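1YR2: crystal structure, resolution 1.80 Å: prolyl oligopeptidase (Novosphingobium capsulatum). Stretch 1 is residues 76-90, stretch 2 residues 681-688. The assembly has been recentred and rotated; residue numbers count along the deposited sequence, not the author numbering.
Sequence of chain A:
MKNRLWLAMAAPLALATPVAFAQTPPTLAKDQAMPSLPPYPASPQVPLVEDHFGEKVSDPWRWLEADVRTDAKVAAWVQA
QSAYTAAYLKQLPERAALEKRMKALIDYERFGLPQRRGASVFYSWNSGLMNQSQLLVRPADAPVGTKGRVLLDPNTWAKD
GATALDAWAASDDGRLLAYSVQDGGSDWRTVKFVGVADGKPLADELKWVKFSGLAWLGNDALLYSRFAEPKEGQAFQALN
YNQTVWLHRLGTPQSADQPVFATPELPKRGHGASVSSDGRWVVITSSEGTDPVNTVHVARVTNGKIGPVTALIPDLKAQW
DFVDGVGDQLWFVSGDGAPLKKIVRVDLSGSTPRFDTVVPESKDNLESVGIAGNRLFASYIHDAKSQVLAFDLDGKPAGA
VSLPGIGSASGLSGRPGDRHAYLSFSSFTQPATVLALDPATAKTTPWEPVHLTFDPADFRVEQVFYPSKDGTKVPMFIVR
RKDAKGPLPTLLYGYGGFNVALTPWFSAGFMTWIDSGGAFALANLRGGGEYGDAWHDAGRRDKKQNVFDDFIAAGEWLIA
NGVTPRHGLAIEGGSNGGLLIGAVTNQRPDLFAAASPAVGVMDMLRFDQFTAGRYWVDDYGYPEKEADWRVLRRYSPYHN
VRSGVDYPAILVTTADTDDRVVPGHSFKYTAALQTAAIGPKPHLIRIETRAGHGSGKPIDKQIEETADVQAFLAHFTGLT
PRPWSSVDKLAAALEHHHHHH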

# COMPACT_ATOMS: atom_id res chain seq x y z
N ALA A 76 -11.06 30.34 18.04
CA ALA A 76 -11.68 31.46 17.34
C ALA A 76 -11.06 31.60 15.95
O ALA A 76 -11.75 31.84 14.98
CB ALA A 76 -11.49 32.77 18.13
N TRP A 77 -9.75 31.40 15.85
CA TRP A 77 -9.04 31.50 14.58
C TRP A 77 -9.50 30.37 13.67
O TRP A 77 -9.79 30.60 12.49
CB TRP A 77 -7.54 31.40 14.82
CG TRP A 77 -6.68 31.63 13.63
CD1 TRP A 77 -6.22 32.80 13.16
CD2 TRP A 77 -6.19 30.62 12.75
NE1 TRP A 77 -5.46 32.58 12.03
CE2 TRP A 77 -5.44 31.25 11.76
CE3 TRP A 77 -6.34 29.23 12.69
CZ2 TRP A 77 -4.82 30.54 10.73
CZ3 TRP A 77 -5.74 28.54 11.65
CH2 TRP A 77 -4.99 29.19 10.70
N VAL A 78 -9.55 29.15 14.22
CA VAL A 78 -9.99 27.99 13.47
C VAL A 78 -11.41 28.20 12.93
O VAL A 78 -11.69 27.93 11.76
CB VAL A 78 -9.89 26.69 14.31
CG1 VAL A 78 -10.74 25.56 13.70
CG2 VAL A 78 -8.44 26.26 14.41
N GLN A 79 -12.32 28.69 13.77
CA GLN A 79 -13.71 28.87 13.32
C GLN A 79 -13.80 29.86 12.13
O GLN A 79 -14.47 29.58 11.15
CB GLN A 79 -14.58 29.35 14.51
CG GLN A 79 -16.02 29.75 14.17
CD GLN A 79 -16.93 29.78 15.43
OE1 GLN A 79 -17.01 28.79 16.18
NE2 GLN A 79 -17.61 30.92 15.66
N ALA A 80 -13.09 30.99 12.25
CA ALA A 80 -13.02 32.03 11.21
C ALA A 80 -12.35 31.54 9.91
O ALA A 80 -12.89 31.77 8.83
CB ALA A 80 -12.29 33.32 11.76
N GLN A 81 -11.24 30.83 10.00
CA GLN A 81 -10.55 30.38 8.79
C GLN A 81 -11.40 29.31 8.09
O GLN A 81 -11.53 29.30 6.87
CB GLN A 81 -9.18 29.78 9.12
CG GLN A 81 -8.13 30.79 9.58
CD GLN A 81 -7.69 31.79 8.51
OE1 GLN A 81 -7.96 31.58 7.32
NE2 GLN A 81 -7.02 32.88 8.92
N SER A 82 -11.98 28.42 8.88
CA SER A 82 -12.75 27.32 8.34
C SER A 82 -13.97 27.84 7.60
O SER A 82 -14.27 27.38 6.52
CB SER A 82 -13.20 26.38 9.46
OG SER A 82 -13.74 25.21 8.85
N ALA A 83 -14.66 28.81 8.18
CA ALA A 83 -15.84 29.37 7.55
C ALA A 83 -15.46 30.17 6.30
O ALA A 83 -16.16 30.08 5.26
CB ALA A 83 -16.62 30.24 8.54
N TYR A 84 -14.35 30.90 6.39
CA TYR A 84 -13.82 31.68 5.27
C TYR A 84 -13.48 30.77 4.09
O TYR A 84 -13.78 31.08 2.94
CB TYR A 84 -12.56 32.43 5.72
CG TYR A 84 -11.96 33.32 4.68
CD1 TYR A 84 -11.04 32.83 3.78
CD2 TYR A 84 -12.33 34.66 4.57
CE1 TYR A 84 -10.47 33.64 2.80
CE2 TYR A 84 -11.77 35.48 3.61
CZ TYR A 84 -10.84 34.97 2.73
OH TYR A 84 -10.29 35.75 1.76
N THR A 85 -12.85 29.65 4.36
CA THR A 85 -12.49 28.75 3.29
C THR A 85 -13.73 28.05 2.69
O THR A 85 -13.85 27.86 1.46
CB THR A 85 -11.52 27.74 3.81
OG1 THR A 85 -10.28 28.40 4.09
CG2 THR A 85 -11.19 26.71 2.75
N ALA A 86 -14.66 27.67 3.56
CA ALA A 86 -15.84 26.94 3.09
C ALA A 86 -16.69 27.81 2.15
O ALA A 86 -17.18 27.33 1.13
CB ALA A 86 -16.65 26.46 4.25
N ALA A 87 -16.81 29.10 2.48
CA ALA A 87 -17.48 30.11 1.66
C ALA A 87 -16.85 30.28 0.28
O ALA A 87 -17.57 30.49 -0.69
CB ALA A 87 -17.52 31.47 2.39
N TYR A 88 -15.52 30.21 0.20
CA TYR A 88 -14.83 30.28 -1.08
C TYR A 88 -15.06 28.99 -1.90
O TYR A 88 -15.36 29.05 -3.08
CB TYR A 88 -13.34 30.53 -0.88
CG TYR A 88 -12.59 30.63 -2.18
CD1 TYR A 88 -12.48 31.85 -2.86
CD2 TYR A 88 -12.00 29.51 -2.75
CE1 TYR A 88 -11.81 31.93 -4.06
CE2 TYR A 88 -11.35 29.59 -3.97
CZ TYR A 88 -11.26 30.78 -4.62
OH TYR A 88 -10.61 30.84 -5.83
N LEU A 89 -14.87 27.84 -1.26
CA LEU A 89 -14.88 26.57 -1.97
C LEU A 89 -16.26 26.23 -2.56
O LEU A 89 -16.33 25.60 -3.62
CB LEU A 89 -14.38 25.43 -1.09
CG LEU A 89 -12.92 25.48 -0.68
CD1 LEU A 89 -12.56 24.36 0.32
CD2 LEU A 89 -11.93 25.48 -1.91
N LYS A 90 -17.32 26.68 -1.87
CA LYS A 90 -18.72 26.45 -2.28
C LYS A 90 -19.02 27.17 -3.59
O LYS A 90 -19.97 26.81 -4.28
CB LYS A 90 -19.70 26.96 -1.18
CG LYS A 90 -20.94 26.04 -0.94
CD LYS A 90 -21.69 26.33 0.44
CE LYS A 90 -20.90 25.75 1.66
NZ LYS A 90 -21.04 26.53 2.97
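Stretch 2 681-688: KPHLIRIE

Residues 683-687 form an extended strand that crosses the helix of residues 76-89 nearly at right angles: the N-to-C directions make an angle of 105°, with a signed crossing angle of -105°, and the axes approach to 7.1 Å. Pro682 leads into the strand with phi/psi of -64/133, and the residues that follow keep broad beta values. The chain enters near Tyr88 and leaves near Ser82, where the CA of Ser82 and the CA of Ile687 are 5.5 Å apart. Almost 600 residues separate the two segments in sequence, yet together they bury 580 Å².

The apolar packing follows the helical repeat. Trp77, Val78 and Gln81 all touch the end of Ile687, an m rotamer whose CB points toward the helix: Ile687 CD1 lies 4.2 Å from Trp77 CZ3, 4.1 Å from Val78 CG1 and 4.2 Å from Gln81 CB. Ile685 shares part of this site, its CG2 sitting 3.7 Å from Gln81 CB and 4.2 Å from Trp77 CH2. One turn or two further along, Leu684 rests against two tyrosines, one for each methyl, both t at chi1. Its CD2 meets the edge of the Tyr84 ring at CE1, 3.5 Å away, while its CD1 lies 3.6 Å from Tyr88 CD2. Leu684 starts out sideways from CA to CB, but the end of its side chain comes nearer the helix, and it has the largest covered area of any residue here. Pro682 extends the patch, with CG 3.8 Å from Tyr88 CZ.

Polar contacts address the strand backbone, so they do not depend on a polar strand side chain. Thr85, with its CB directed toward the strand, donates from OG1 to Ile685 O at 2.7 Å. The same hydroxyl accepts from a water at 2.6 Å; that water also donates to Gln81 OE1 at 2.8 Å and accepts from Ile685 N at 2.9 Å. Both the carbonyl and the amide of Ile685 are thus tied to the helix, one directly and one through solvent. Around Ile687 the theme recurs more loosely: Ser82 OG lies 3.3 Å from Ile687 O, a weak contact at best, and a second water links Ser82 O, at 3.1 Å, to Ile687 N, at 3.2 Å.

Arg686 contributes mainly its aliphatic portion. Thr85 CG2 is 4.1 Å from Arg686 CB, and Leu89 CD1 is 4.3 Å from Arg686 CD, while the charged end forms a salt bridge within its own stretch, from Arg686 NH1 to Glu688 OE2 at 3.1 Å.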

# COMPACT_ATOMS: atom_id res chain seq x y z
N LYS A 681 -3.54 35.36 -5.42
CA LYS A 681 -4.17 34.04 -5.44
C LYS A 681 -4.56 33.63 -4.01
O LYS A 681 -3.92 34.04 -3.05
CB LYS A 681 -3.25 33.00 -6.14
CG LYS A 681 -3.17 33.24 -7.69
CD LYS A 681 -2.28 32.23 -8.40
CE LYS A 681 -2.23 32.38 -9.94
NZ LYS A 681 -1.55 31.10 -10.42
N PRO A 682 -5.64 32.87 -3.86
CA PRO A 682 -6.11 32.47 -2.52
C PRO A 682 -5.09 31.58 -1.79
O PRO A 682 -4.59 30.63 -2.40
CB PRO A 682 -7.32 31.60 -2.82
CG PRO A 682 -7.64 31.77 -4.24
CD PRO A 682 -6.43 32.28 -4.95
N HIS A 683 -4.82 31.87 -0.52
CA HIS A 683 -3.94 31.08 0.33
C HIS A 683 -4.77 30.72 1.56
O HIS A 683 -4.97 31.54 2.47
CB HIS A 683 -2.73 31.94 0.65
CG HIS A 683 -1.97 32.36 -0.57
ND1 HIS A 683 -1.44 33.62 -0.76
CD2 HIS A 683 -1.72 31.67 -1.72
CE1 HIS A 683 -0.85 33.67 -1.95
NE2 HIS A 683 -1.01 32.50 -2.55
N LEU A 684 -5.33 29.51 1.51
CA LEU A 684 -6.46 29.14 2.34
C LEU A 684 -6.16 27.90 3.12
O LEU A 684 -5.32 27.13 2.73
CB LEU A 684 -7.70 28.79 1.48
CG LEU A 684 -8.21 29.89 0.54
CD1 LEU A 684 -9.43 29.38 -0.27
CD2 LEU A 684 -8.55 31.13 1.30
N ILE A 685 -6.88 27.72 4.23
CA ILE A 685 -6.76 26.48 4.98
C ILE A 685 -8.13 25.86 5.15
O ILE A 685 -9.04 26.50 5.64
CB ILE A 685 -6.00 26.67 6.35
CG1 ILE A 685 -5.80 25.32 7.03
CG2 ILE A 685 -6.79 27.63 7.28
CD1 ILE A 685 -5.02 25.36 8.31
N ARG A 686 -8.27 24.59 4.75
CA ARG A 686 -9.51 23.84 4.94
C ARG A 686 -9.32 22.97 6.17
O ARG A 686 -8.45 22.10 6.19
CB ARG A 686 -9.80 22.98 3.72
CG ARG A 686 -11.09 22.16 3.79
CD ARG A 686 -11.14 21.13 2.70
NE ARG A 686 -12.45 20.50 2.61
CZ ARG A 686 -12.89 19.53 3.43
NH1 ARG A 686 -12.12 19.04 4.38
NH2 ARG A 686 -14.11 19.03 3.27
N ILE A 687 -10.09 23.24 7.20
CA ILE A 687 -9.92 22.58 8.47
C ILE A 687 -11.14 21.69 8.74
O ILE A 687 -12.27 22.20 8.88
CB ILE A 687 -9.74 23.60 9.58
CG1 ILE A 687 -8.61 24.59 9.27
CG2 ILE A 687 -9.37 22.84 10.85
CD1 ILE A 687 -8.54 25.79 10.21
N GLU A 688 -10.91 20.39 8.82
CA GLU A 688 -11.99 19.38 9.04
C GLU A 688 -12.22 19.10 10.52
O GLU A 688 -11.29 19.25 11.34
CB GLU A 688 -11.65 18.08 8.28
CG GLU A 688 -12.90 17.25 7.81
CD GLU A 688 -12.70 16.57 6.44
OE1 GLU A 688 -11.61 15.98 6.19
OE2 GLU A 688 -13.64 16.62 5.58
O HOH W 1 -8.45 30.09 4.98
O HOH W 2 -12.76 24.70 6.21